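Local coordinates for putative uncharacterized protein TTHB187 (Thermus thermophilus HB8, PDB 3SK9), which cuts single-stranded DNA with its metal-dependent HD nuclease domain, the part present here, as the nuclease-helicase Cas3 of CRISPR immunity, at residues Leu27-Met30 with Leu31-Ala35; Phe208-Trp211 with Val212-Pro216; Leu174-Val177 with Phe178-Gly182; Leu73-Leu76 with Gly77-Ser80. All coordinates share one frame; numbering follows the deposited sequence.

All four contacts are local, each within one continuous stretch of the HD domain, yet three of them converge on its metal site. Contacts 1 and 4 are buried; contacts 2 and 3 are partly buried. Contact 1, on helix 26-43, supplies His29; contact 2, toward the end of helix 196-213, supplies Asp210; contact 4, in the loop after helix 60-71, supplies His74 and Asp75. Contact 3 lies on helix 165-181, which packs against helix 26-43 through Val177, Arg180 and Leu181, and its centre is about 19 Å from that of contact 2. Its chemistry differs accordingly: a partly exposed salt-bridge network, where contacts 1 and 2 use hydroxyl-to-carbonyl bonds and contact 4 a lysine-aspartate pair.

Contact 1 (Leu27-Met30 with Leu31-Ala35); sequences LAHM and LDTAA
Thr33 turns its hydroxyl back onto His29, one helical turn earlier, and OG1 donates to the carbonyl oxygen His29 O at 2.9 Å. The backbone nitrogen Thr33 N donates to the same His29 O at 3.0 Å from the opposite face of the carbonyl plane, so two donors of a single residue grip one acceptor. With OG1 beside its own backbone N (chi1 -61°), the hydroxyl also comes to lie over one face of the imidazole, shifted toward the rim, with Thr33 OG1 3.7 Å from His29 NE2. At the other ring nitrogen a water lies 2.9 Å from His29 ND1, and this water donates to Asp32 OD2 over 2.7 Å. His29 is a ligand of the divalent metal in the HD domain, presented from helix 26-43, and its NE2 is hydrogen-bonded to Asp210. Hydroxyl, water and the NE2 bond to Asp210 probably hold the ring in its rotation. Asp32 forms a second shell behind it: OD2 makes a salt bridge to Arg223 and OD1 a hydrogen bond to Tyr230. Both carboxylate oxygens lie near another acceptor, Ala28 O, with Asp32 OD1 at 3.2 Å from it, and the bonds to Arg223 and Tyr230 probably compensate. Leu27, Met30 and Leu31 make apolar contacts away from the site. Leu27 and Leu31 cross at a slant, with Leu27 CG 4.1 Å from Leu31 CD1, and both lean on helix 165-181. Met30 bends at chi3 (67°), which carries its CE methyl against Val177 and, on the loop that follows helix 60-71, Leu73.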
ATOM      1  N   LEU A  27       8.507   6.611   2.803  1.00 17.82           N
ATOM      2  CA  LEU A  27       8.346   6.492   1.340  1.00 23.23           C
ATOM      3  C   LEU A  27       9.050   5.241   0.794  1.00 18.10           C
ATOM      4  O   LEU A  27       8.555   4.599  -0.155  1.00 19.25           O
ATOM      5  CB  LEU A  27       8.924   7.725   0.630  1.00 23.87           C
ATOM      6  CG  LEU A  27       8.864   7.688  -0.890  1.00 23.64           C
ATOM      7  CD1 LEU A  27       7.435   7.618  -1.430  1.00 16.57           C
ATOM      8  CD2 LEU A  27       9.609   8.937  -1.419  1.00 24.18           C
ATOM      9  N   ALA A  28      10.207   4.893   1.377  1.00 18.47           N
ATOM     10  CA  ALA A  28      10.930   3.684   0.982  1.00 15.98           C
ATOM     11  C   ALA A  28      10.066   2.457   1.258  1.00 20.42           C
ATOM     12  O   ALA A  28       9.992   1.544   0.428  1.00 18.51           O
ATOM     13  CB  ALA A  28      12.249   3.577   1.716  1.00 18.49           C
ATOM     14  N   HIS A  29       9.425   2.416   2.426  1.00 16.80           N
ATOM     15  CA  HIS A  29       8.576   1.294   2.763  1.00 18.97           C
ATOM     16  C   HIS A  29       7.388   1.235   1.809  1.00 21.72           C
ATOM     17  O   HIS A  29       6.978   0.165   1.383  1.00 17.62           O
ATOM     18  CB  HIS A  29       8.079   1.404   4.202  1.00 21.51           C
ATOM     19  CG  HIS A  29       7.172   0.279   4.589  1.00 21.33           C
ATOM     20  ND1 HIS A  29       7.606  -1.020   4.693  1.00 28.78           N
ATOM     21  CD2 HIS A  29       5.845   0.254   4.860  1.00 30.33           C
ATOM     22  CE1 HIS A  29       6.591  -1.802   5.018  1.00 29.55           C
ATOM     23  NE2 HIS A  29       5.509  -1.053   5.129  1.00 27.43           N
ATOM     24  N   MET A  30       6.823   2.384   1.462  1.00 15.06           N
ATOM     25  CA  MET A  30       5.651   2.390   0.545  1.00 14.72           C
ATOM     26  C   MET A  30       6.044   1.900  -0.849  1.00 18.82           C
ATOM     27  O   MET A  30       5.324   1.119  -1.501  1.00 17.97           O
ATOM     28  CB  MET A  30       5.016   3.806   0.464  1.00 17.88           C
ATOM     29  CG  MET A  30       4.263   4.291   1.755  1.00 24.07           C
ATOM     30  SD  MET A  30       3.960   6.119   1.675  1.00 28.85           S
ATOM     31  CE  MET A  30       2.804   6.204   0.317  1.00 44.38           C
ATOM     32  N   LEU A  31       7.211   2.316  -1.319  1.00 18.68           N
ATOM     33  CA  LEU A  31       7.633   1.881  -2.652  1.00 18.75           C
ATOM     34  C   LEU A  31       8.019   0.391  -2.650  1.00 17.91           C
ATOM     35  O   LEU A  31       7.766  -0.340  -3.654  1.00 20.59           O
ATOM     36  CB  LEU A  31       8.784   2.732  -3.158  1.00 16.37           C
ATOM     37  CG  LEU A  31       8.456   4.181  -3.511  1.00 18.03           C
ATOM     38  CD1 LEU A  31       9.768   4.970  -3.755  1.00 19.83           C
ATOM     39  CD2 LEU A  31       7.530   4.262  -4.727  1.00 20.10           C
ATOM     40  N   ASP A  32       8.595  -0.076  -1.542  1.00 17.32           N
ATOM     41  CA  ASP A  32       8.925  -1.510  -1.423  1.00 19.55           C
ATOM     42  C   ASP A  32       7.637  -2.351  -1.491  1.00 20.32           C
ATOM     43  O   ASP A  32       7.624  -3.431  -2.093  1.00 17.33           O
ATOM     44  CB  ASP A  32       9.595  -1.835  -0.075  1.00 18.11           C
ATOM     45  CG  ASP A  32      11.027  -1.262   0.025  1.00 18.42           C
ATOM     46  OD1 ASP A  32      11.566  -0.890  -1.030  1.00 22.03           O
ATOM     47  OD2 ASP A  32      11.557  -1.214   1.149  1.00 20.65           O
ATOM     48  N   THR A  33       6.615  -1.872  -0.787  1.00 17.12           N
ATOM     49  CA  THR A  33       5.312  -2.571  -0.726  1.00 16.40           C
ATOM     50  C   THR A  33       4.711  -2.624  -2.122  1.00 17.28           C
ATOM     51  O   THR A  33       4.197  -3.640  -2.573  1.00 17.87           O
ATOM     52  CB  THR A  33       4.341  -1.852   0.278  1.00 17.52           C
ATOM     53  OG1 THR A  33       4.937  -1.888   1.587  1.00 18.43           O
ATOM     54  CG2 THR A  33       2.951  -2.572   0.328  1.00 17.62           C
ATOM     55  N   ALA A  34       4.721  -1.500  -2.815  1.00 18.14           N
ATOM     56  CA  ALA A  34       4.241  -1.476  -4.218  1.00 19.60           C
ATOM     57  C   ALA A  34       5.050  -2.408  -5.120  1.00 22.00           C
ATOM     58  O   ALA A  34       4.480  -3.048  -6.013  1.00 18.08           O
ATOM     59  CB  ALA A  34       4.308  -0.034  -4.794  1.00 16.49           C
ATOM     60  N   ALA A  35       6.355  -2.493  -4.894  1.00 18.22           N
ATOM     61  CA  ALA A  35       7.226  -3.328  -5.721  1.00 17.89           C
ATOM     62  C   ALA A  35       6.892  -4.815  -5.488  1.00 18.76           C
ATOM     63  O   ALA A  35       6.845  -5.598  -6.441  1.00 19.27           O
ATOM     64  CB  ALA A  35       8.740  -3.035  -5.421  1.00 18.62           C
TER
HETATM   65  O   HOH W   1      10.089  -1.704   3.329  1.00 20.85           O

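Contact 2 (Phe208-Trp211 with Val212-Pro216); sequences FADW and VASDP
The last turns of helix 196-213 carry Asp210, one of the divalent-metal ligands of the HD site, and Ser214 folds back on that residue. Ser214 OG lies beside its own backbone N (chi1 -78°) and donates to Asp210 O at 2.8 Å, approaching from above the carbonyl plane, 39° out of it. Ser214 N makes a weak bond to Asp210 O and a further hydrogen bond to Trp211 O at 3.2 Å, from well above that carbonyl plane. The hydroxyl thus adds a side-chain bond to the backbone of the aspartate, whose own OD1 is paired with His29. Ser214 OG also comes within 3.7 Å of Asp210 OD2, and the serine side chain rests against His29 of helix 26-43. On the other side of the helix the chemistry is apolar. Val212 CG2 makes a CH-pi contact over one face of the Phe208 ring, 3.9 Å from its centroid and 18° off the ring normal. The same methyl reaches the indole, Val212 CG2 lying 3.9 Å from Trp211 CE3. Helix 230-246 packs against these three side chains through Leu242, Ala241 and Leu245. Beyond the serine the backbone keeps turning, and Asp215 N donates to Val212 O at 3.2 Å.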
ATOM      1  N   PHE A 208      -0.571  -9.201   2.295  1.00 15.56           N
ATOM      2  CA  PHE A 208       0.637  -9.948   1.934  1.00 19.36           C
ATOM      3  C   PHE A 208       1.826  -9.042   1.573  1.00 16.89           C
ATOM      4  O   PHE A 208       2.949  -9.243   2.051  1.00 18.42           O
ATOM      5  CB  PHE A 208       0.332 -10.890   0.771  1.00 16.12           C
ATOM      6  CG  PHE A 208       1.532 -11.663   0.280  1.00 18.12           C
ATOM      7  CD1 PHE A 208       2.024 -12.747   1.012  1.00 20.56           C
ATOM      8  CD2 PHE A 208       2.146 -11.332  -0.933  1.00 22.15           C
ATOM      9  CE1 PHE A 208       3.128 -13.499   0.550  1.00 23.84           C
ATOM     10  CE2 PHE A 208       3.282 -12.081  -1.404  1.00 19.11           C
ATOM     11  CZ  PHE A 208       3.740 -13.166  -0.655  1.00 20.65           C
ATOM     12  N   ALA A 209       1.617  -8.060   0.712  1.00 14.42           N
ATOM     13  CA  ALA A 209       2.787  -7.255   0.264  1.00 16.50           C
ATOM     14  C   ALA A 209       3.389  -6.449   1.395  1.00 16.89           C
ATOM     15  O   ALA A 209       4.619  -6.290   1.470  1.00 17.00           O
ATOM     16  CB  ALA A 209       2.380  -6.311  -0.925  1.00 16.61           C
ATOM     17  N   ASP A 210       2.553  -5.905   2.264  1.00 17.81           N
ATOM     18  CA  ASP A 210       3.072  -5.113   3.415  1.00 16.87           C
ATOM     19  C   ASP A 210       3.899  -6.031   4.333  1.00 17.34           C
ATOM     20  O   ASP A 210       4.976  -5.639   4.814  1.00 19.71           O
ATOM     21  CB  ASP A 210       1.931  -4.485   4.236  1.00 21.27           C
ATOM     22  CG  ASP A 210       2.457  -3.697   5.461  1.00 37.66           C
ATOM     23  OD1 ASP A 210       3.013  -2.605   5.264  1.00 30.64           O
ATOM     24  OD2 ASP A 210       2.336  -4.193   6.603  1.00 32.91           O
ATOM     25  N   TRP A 211       3.405  -7.241   4.541  1.00 17.39           N
ATOM     26  CA  TRP A 211       4.141  -8.240   5.346  1.00 17.30           C
ATOM     27  C   TRP A 211       5.528  -8.521   4.750  1.00 18.21           C
ATOM     28  O   TRP A 211       6.550  -8.435   5.462  1.00 16.76           O
ATOM     29  CB  TRP A 211       3.338  -9.522   5.445  1.00 15.52           C
ATOM     30  CG  TRP A 211       4.068 -10.617   6.168  1.00 15.82           C
ATOM     31  CD1 TRP A 211       4.323 -10.669   7.509  1.00 19.58           C
ATOM     32  CD2 TRP A 211       4.566 -11.807   5.612  1.00 17.88           C
ATOM     33  NE1 TRP A 211       4.982 -11.817   7.814  1.00 20.96           N
ATOM     34  CE2 TRP A 211       5.132 -12.554   6.673  1.00 20.25           C
ATOM     35  CE3 TRP A 211       4.568 -12.350   4.310  1.00 19.42           C
ATOM     36  CZ2 TRP A 211       5.711 -13.796   6.483  1.00 21.64           C
ATOM     37  CZ3 TRP A 211       5.157 -13.575   4.110  1.00 28.72           C
ATOM     38  CH2 TRP A 211       5.738 -14.292   5.194  1.00 23.53           C
ATOM     39  N   VAL A 212       5.577  -8.860   3.462  1.00 15.81           N
ATOM     40  CA  VAL A 212       6.881  -9.168   2.807  1.00 17.22           C
ATOM     41  C   VAL A 212       7.806  -7.941   2.986  1.00 19.95           C
ATOM     42  O   VAL A 212       8.945  -8.066   3.460  1.00 21.20           O
ATOM     43  CB  VAL A 212       6.718  -9.436   1.310  1.00 16.68           C
ATOM     44  CG1 VAL A 212       8.095  -9.606   0.612  1.00 16.26           C
ATOM     45  CG2 VAL A 212       5.921 -10.684   1.093  1.00 17.90           C
ATOM     46  N   ALA A 213       7.312  -6.764   2.613  1.00 17.96           N
ATOM     47  CA  ALA A 213       8.164  -5.541   2.596  1.00 19.97           C
ATOM     48  C   ALA A 213       8.606  -5.102   3.982  1.00 19.91           C
ATOM     49  O   ALA A 213       9.643  -4.420   4.144  1.00 22.58           O
ATOM     50  CB  ALA A 213       7.428  -4.401   1.874  1.00 16.13           C
ATOM     51  N   SER A 214       7.892  -5.568   5.003  1.00 18.87           N
ATOM     52  CA  SER A 214       8.196  -5.151   6.370  1.00 20.24           C
ATOM     53  C   SER A 214       9.365  -5.923   6.974  1.00 22.53           C
ATOM     54  O   SER A 214       9.779  -5.617   8.101  1.00 21.90           O
ATOM     55  CB  SER A 214       6.965  -5.355   7.282  1.00 21.32           C
ATOM     56  OG  SER A 214       6.034  -4.299   7.067  1.00 24.07           O
ATOM     57  N   ASP A 215       9.852  -6.947   6.268  1.00 20.39           N
ATOM     58  CA  ASP A 215      10.930  -7.799   6.821  1.00 20.94           C
ATOM     59  C   ASP A 215      12.290  -7.263   6.359  1.00 20.84           C
ATOM     60  O   ASP A 215      12.627  -7.348   5.189  1.00 19.72           O
ATOM     61  CB  ASP A 215      10.745  -9.242   6.354  1.00 20.07           C
ATOM     62  CG  ASP A 215      11.739 -10.221   7.024  1.00 29.10           C
ATOM     63  OD1 ASP A 215      12.814  -9.796   7.543  1.00 23.28           O
ATOM     64  OD2 ASP A 215      11.430 -11.420   7.018  1.00 24.88           O
ATOM     65  N   PRO A 216      13.065  -6.673   7.288  1.00 16.91           N
ATOM     66  CA  PRO A 216      14.329  -6.057   6.830  1.00 17.28           C
ATOM     67  C   PRO A 216      15.347  -7.071   6.331  1.00 21.04           C
ATOM     68  O   PRO A 216      16.337  -6.702   5.668  1.00 24.39           O
ATOM     69  CB  PRO A 216      14.827  -5.314   8.066  1.00 20.42           C
ATOM     70  CG  PRO A 216      14.151  -5.927   9.208  1.00 23.18           C
ATOM     71  CD  PRO A 216      12.794  -6.409   8.705  1.00 18.26           C
TER

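Contact 3 (Leu174-Val177 with Phe178-Gly182); sequences LEEV and FRRLG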
ATOM      1  N   LEU A 174       1.452  10.172  -1.599  1.00 22.66           N
ATOM      2  CA  LEU A 174       0.602   9.449  -2.560  1.00 21.84           C
ATOM      3  C   LEU A 174       0.965   9.772  -4.026  1.00 24.30           C
ATOM      4  O   LEU A 174       1.044   8.896  -4.871  1.00 23.83           O
ATOM      5  CB  LEU A 174      -0.863   9.804  -2.316  1.00 23.13           C
ATOM      6  CG  LEU A 174      -1.796   9.080  -3.323  1.00 26.35           C
ATOM      7  CD1 LEU A 174      -3.128   8.837  -2.654  1.00 27.81           C
ATOM      8  CD2 LEU A 174      -1.962   9.898  -4.638  1.00 27.11           C
ATOM      9  N   GLU A 175       1.178  11.047  -4.337  1.00 21.55           N
ATOM     10  CA  GLU A 175       1.532  11.420  -5.690  1.00 29.31           C
ATOM     11  C   GLU A 175       2.879  10.791  -6.071  1.00 27.69           C
ATOM     12  O   GLU A 175       3.061  10.318  -7.184  1.00 23.80           O
ATOM     13  CB  GLU A 175       1.542  12.961  -5.785  1.00 32.52           C
ATOM     14  CG  GLU A 175       1.516  13.506  -7.152  1.00 37.19           C
ATOM     15  CD  GLU A 175       0.284  13.111  -7.941  1.00 30.36           C
ATOM     16  OE1 GLU A 175      -0.833  12.996  -7.369  1.00 39.90           O
ATOM     17  OE2 GLU A 175       0.474  12.896  -9.164  1.00 48.89           O
ATOM     18  N   GLU A 176       3.835  10.743  -5.148  1.00 21.02           N
ATOM     19  CA  GLU A 176       5.138  10.155  -5.471  1.00 26.16           C
ATOM     20  C   GLU A 176       5.062   8.653  -5.847  1.00 21.06           C
ATOM     21  O   GLU A 176       5.770   8.205  -6.716  1.00 27.14           O
ATOM     22  CB  GLU A 176       6.100  10.376  -4.314  1.00 24.65           C
ATOM     23  CG  GLU A 176       7.521   9.976  -4.563  1.00 33.67           C
ATOM     24  CD  GLU A 176       8.329  10.997  -5.374  1.00 36.67           C
ATOM     25  OE1 GLU A 176       7.781  12.015  -5.850  1.00 35.31           O
ATOM     26  OE2 GLU A 176       9.533  10.784  -5.569  1.00 44.75           O
ATOM     27  N   VAL A 177       4.272   7.892  -5.108  1.00 24.90           N
ATOM     28  CA  VAL A 177       4.085   6.477  -5.389  1.00 22.06           C
ATOM     29  C   VAL A 177       3.365   6.301  -6.721  1.00 22.90           C
ATOM     30  O   VAL A 177       3.845   5.577  -7.569  1.00 25.00           O
ATOM     31  CB  VAL A 177       3.286   5.819  -4.257  1.00 23.13           C
ATOM     32  CG1 VAL A 177       2.942   4.359  -4.622  1.00 25.15           C
ATOM     33  CG2 VAL A 177       4.125   5.870  -2.941  1.00 25.69           C
ATOM     34  N   PHE A 178       2.233   6.982  -6.924  1.00 26.84           N
ATOM     35  CA  PHE A 178       1.504   6.839  -8.203  1.00 28.88           C
ATOM     36  C   PHE A 178       2.371   7.209  -9.398  1.00 30.25           C
ATOM     37  O   PHE A 178       2.387   6.522 -10.429  1.00 29.32           O
ATOM     38  CB  PHE A 178       0.225   7.679  -8.199  1.00 27.97           C
ATOM     39  CG  PHE A 178      -0.938   6.970  -7.590  1.00 32.71           C
ATOM     40  CD1 PHE A 178      -1.991   6.542  -8.376  1.00 42.78           C
ATOM     41  CD2 PHE A 178      -0.935   6.628  -6.253  1.00 42.73           C
ATOM     42  CE1 PHE A 178      -3.049   5.836  -7.827  1.00 44.04           C
ATOM     43  CE2 PHE A 178      -2.015   5.915  -5.687  1.00 41.19           C
ATOM     44  CZ  PHE A 178      -3.065   5.537  -6.469  1.00 41.15           C
ATOM     45  N   ARG A 179       3.123   8.285  -9.254  1.00 27.38           N
ATOM     46  CA  ARG A 179       4.010   8.705 -10.338  1.00 31.82           C
ATOM     47  C   ARG A 179       5.140   7.701 -10.618  1.00 27.16           C
ATOM     48  O   ARG A 179       5.414   7.379 -11.767  1.00 30.65           O
ATOM     49  CB  ARG A 179       4.594  10.079 -10.039  1.00 36.48           C
ATOM     50  CG  ARG A 179       5.498  10.603 -11.163  1.00 39.88           C
ATOM     51  CD  ARG A 179       5.882  12.067 -10.933  1.00 36.39           C
ATOM     52  NE  ARG A 179       6.258  12.344  -9.541  1.00 45.25           N
ATOM     53  CZ  ARG A 179       5.484  13.019  -8.687  1.00 52.20           C
ATOM     54  NH1 ARG A 179       4.311  13.504  -9.078  1.00 57.53           N
ATOM     55  NH2 ARG A 179       5.892  13.243  -7.453  1.00 57.66           N
ATOM     56  N   ARG A 180       5.792   7.212  -9.569  1.00 26.82           N
ATOM     57  CA  ARG A 180       6.849   6.214  -9.716  1.00 28.28           C
ATOM     58  C   ARG A 180       6.383   4.898 -10.375  1.00 25.01           C
ATOM     59  O   ARG A 180       7.144   4.295 -11.114  1.00 29.93           O
ATOM     60  CB  ARG A 180       7.492   5.826  -8.366  1.00 35.54           C
ATOM     61  CG  ARG A 180       8.135   6.892  -7.616  1.00 50.41           C
ATOM     62  CD  ARG A 180       9.476   7.120  -8.170  1.00 47.66           C
ATOM     63  NE  ARG A 180      10.030   8.032  -7.232  1.00 44.29           N
ATOM     64  CZ  ARG A 180      10.982   7.801  -6.339  1.00 37.68           C
ATOM     65  NH1 ARG A 180      11.768   6.719  -6.312  1.00 33.93           N
ATOM     66  NH2 ARG A 180      11.186   8.789  -5.514  1.00 35.87           N
ATOM     67  N   LEU A 181       5.174   4.449 -10.046  1.00 26.04           N
ATOM     68  CA  LEU A 181       4.599   3.199 -10.577  1.00 27.12           C
ATOM     69  C   LEU A 181       3.959   3.365 -11.936  1.00 34.79           C
ATOM     70  O   LEU A 181       3.640   2.375 -12.601  1.00 30.27           O
ATOM     71  CB  LEU A 181       3.504   2.665  -9.645  1.00 29.00           C
ATOM     72  CG  LEU A 181       4.009   1.746  -8.528  1.00 31.27           C
ATOM     73  CD1 LEU A 181       4.392   0.365  -9.037  1.00 27.95           C
ATOM     74  CD2 LEU A 181       5.171   2.387  -7.769  1.00 27.06           C
ATOM     75  N   GLY A 182       3.739   4.612 -12.346  1.00 33.79           N
ATOM     76  CA  GLY A 182       3.116   4.881 -13.637  1.00 31.81           C
ATOM     77  C   GLY A 182       1.667   4.440 -13.634  1.00 33.80           C
ATOM     78  O   GLY A 182       1.144   4.022 -14.660  1.00 33.03           O
TER
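The guanidinium of Arg179 has the carbonyl oxygen of Glu175 over one face and a carboxylate oxygen of Glu176 at its edge. Together with Arg180 they form a salt-bridge network along helix 165-181. In the plane of the Arg179 group, NH2 donates to Glu176 OE1 at 2.8 Å, meeting that oxygen nearly along its C-O axis. The second oxygen of the same carboxylate serves Arg180: NH2 donates to the anti lone pair of Glu176 OE2 at 2.6 Å, almost straight (168°), while Arg180 NE adds a weak bond. The carboxylate is thus shared between two arginines, its plane turned 80° from the Arg180 guanidinium. Glu175 takes a lesser part, its OE2 a long 3.9 Å from Arg179 NH1, while OE1 makes a salt bridge to Lys125. On the buried side of the helix, Phe178 directs a ring edge at Leu174 O, with CD2 3.3 Å away, and Leu174 CD2 packs 3.8 Å from Phe178 CD2. The helix ends in a Schellman motif with Gly182, of positive phi, at the C-prime position; Ala183 N pairs with Phe178 O, and Gly182 N reaches Arg179 O at 3.3 Å.

Contact 4 (Leu73-Leu76 with Gly77-Ser80); sequences LHDL and GKAS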
ATOM      1  N   LEU A  73       0.044   2.207  -0.510  1.00 19.67           N
ATOM      2  CA  LEU A  73      -0.417   3.249   0.428  1.00 19.93           C
ATOM      3  C   LEU A  73      -0.880   2.643   1.740  1.00 20.55           C
ATOM      4  O   LEU A  73      -1.381   3.376   2.595  1.00 19.93           O
ATOM      5  CB  LEU A  73      -1.561   4.057  -0.171  1.00 24.08           C
ATOM      6  CG  LEU A  73      -1.254   4.632  -1.571  1.00 25.76           C
ATOM      7  CD1 LEU A  73      -2.531   5.156  -2.139  1.00 33.79           C
ATOM      8  CD2 LEU A  73      -0.191   5.699  -1.479  1.00 27.94           C
ATOM      9  N   HIS A  74      -0.726   1.329   1.916  1.00 16.76           N
ATOM     10  CA  HIS A  74      -1.183   0.646   3.156  1.00 17.98           C
ATOM     11  C   HIS A  74      -0.727   1.368   4.429  1.00 24.98           C
ATOM     12  O   HIS A  74      -1.482   1.446   5.388  1.00 23.12           O
ATOM     13  CB  HIS A  74      -0.639  -0.808   3.128  1.00 17.03           C
ATOM     14  CG  HIS A  74      -1.075  -1.713   4.254  1.00 23.99           C
ATOM     15  ND1 HIS A  74      -0.339  -1.859   5.414  1.00 28.44           N
ATOM     16  CD2 HIS A  74      -2.112  -2.582   4.357  1.00 29.43           C
ATOM     17  CE1 HIS A  74      -0.899  -2.783   6.178  1.00 29.24           C
ATOM     18  NE2 HIS A  74      -1.987  -3.228   5.568  1.00 26.29           N
ATOM     19  N   ASP A  75       0.513   1.859   4.466  1.00 18.96           N
ATOM     20  CA  ASP A  75       1.028   2.467   5.711  1.00 18.80           C
ATOM     21  C   ASP A  75       1.051   3.981   5.641  1.00 19.29           C
ATOM     22  O   ASP A  75       1.788   4.622   6.398  1.00 20.52           O
ATOM     23  CB  ASP A  75       2.440   1.920   6.067  1.00 19.44           C
ATOM     24  CG  ASP A  75       2.391   0.542   6.753  1.00 27.47           C
ATOM     25  OD1 ASP A  75       1.301  -0.101   6.873  1.00 27.21           O
ATOM     26  OD2 ASP A  75       3.472   0.095   7.187  1.00 30.50           O
ATOM     27  N   LEU A  76       0.248   4.561   4.756  1.00 19.15           N
ATOM     28  CA  LEU A  76       0.177   6.009   4.662  1.00 17.92           C
ATOM     29  C   LEU A  76      -0.273   6.639   6.011  1.00 22.01           C
ATOM     30  O   LEU A  76       0.118   7.770   6.361  1.00 22.46           O
ATOM     31  CB  LEU A  76      -0.784   6.421   3.541  1.00 17.70           C
ATOM     32  CG  LEU A  76      -0.879   7.934   3.379  1.00 20.29           C
ATOM     33  CD1 LEU A  76       0.489   8.463   2.940  1.00 22.76           C
ATOM     34  CD2 LEU A  76      -1.982   8.307   2.330  1.00 22.63           C
ATOM     35  N   GLY A  77      -1.038   5.878   6.791  1.00 19.02           N
ATOM     36  CA  GLY A  77      -1.455   6.323   8.124  1.00 21.69           C
ATOM     37  C   GLY A  77      -0.305   6.702   9.073  1.00 19.98           C
ATOM     38  O   GLY A  77      -0.528   7.411  10.050  1.00 22.47           O
ATOM     39  N   LYS A  78       0.913   6.225   8.786  1.00 21.25           N
ATOM     40  CA  LYS A  78       2.097   6.574   9.618  1.00 21.30           C
ATOM     41  C   LYS A  78       2.576   7.999   9.412  1.00 20.66           C
ATOM     42  O   LYS A  78       3.413   8.502  10.184  1.00 22.78           O
ATOM     43  CB  LYS A  78       3.249   5.595   9.371  1.00 22.54           C
ATOM     44  CG  LYS A  78       2.969   4.225   9.957  1.00 25.52           C
ATOM     45  CD  LYS A  78       4.210   3.354   9.934  1.00 33.65           C
ATOM     46  CE  LYS A  78       3.919   1.920  10.329  1.00 38.36           C
ATOM     47  NZ  LYS A  78       4.826   0.984   9.609  1.00 46.12           N
ATOM     48  N   ALA A  79       2.046   8.647   8.383  1.00 20.94           N
ATOM     49  CA  ALA A  79       2.421  10.021   8.048  1.00 23.45           C
ATOM     50  C   ALA A  79       1.594  10.994   8.899  1.00 24.80           C
ATOM     51  O   ALA A  79       0.823  11.796   8.380  1.00 22.51           O
ATOM     52  CB  ALA A  79       2.197  10.295   6.575  1.00 24.89           C
ATOM     53  N   SER A  80       1.851  10.924  10.202  1.00 26.47           N
ATOM     54  CA  SER A  80       1.158  11.717  11.210  1.00 24.70           C
ATOM     55  C   SER A  80       2.091  11.835  12.432  1.00 31.47           C
ATOM     56  O   SER A  80       2.856  10.919  12.713  1.00 26.85           O
ATOM     57  CB  SER A  80      -0.119  10.969  11.599  1.00 24.00           C
ATOM     58  OG  SER A  80      -0.685  11.561  12.779  1.00 38.76           O
TER
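Asp75 and Lys78 both set CG beside the backbone N (chi1 -80° and -71°), which brings their side chains next to each other and pointing the same way. The lysine chain runs extended until a bend at chi4, and Lys78 NZ then donates to Asp75 OD2 at 2.9 Å in a salt bridge, entering from above the carboxylate plane, 52° out of it. The ammonium has a second partner in Ser19. The other oxygen accepts from the preceding residue, His74 ND1 to Asp75 OD1 at 2.8 Å, and from His110, so both carboxylate oxygens are held. The backbone beneath is tightly wound. A type I turn from Leu73 to Leu76 runs into a 3-10 segment in which Lys78 N donates to Asp75 O at 3.0 Å and Ala79 N to Leu76 O at 2.9 Å. Ala79 then centres an inverse gamma turn. Thr114 of helix 110-124 ties the loop down through its hydroxyl, which bonds both His74 O and Gly77 N. The Leu76 side chain packs on Leu118 and Leu121 of that helix. Asp75 lies close to His29 and Asp210, and Lys78, bonded to it, probably acts as a second-shell residue. Adjacent metal-binding histidine and aspartate, His74-Asp75, are the signature that gives the HD superfamily its name.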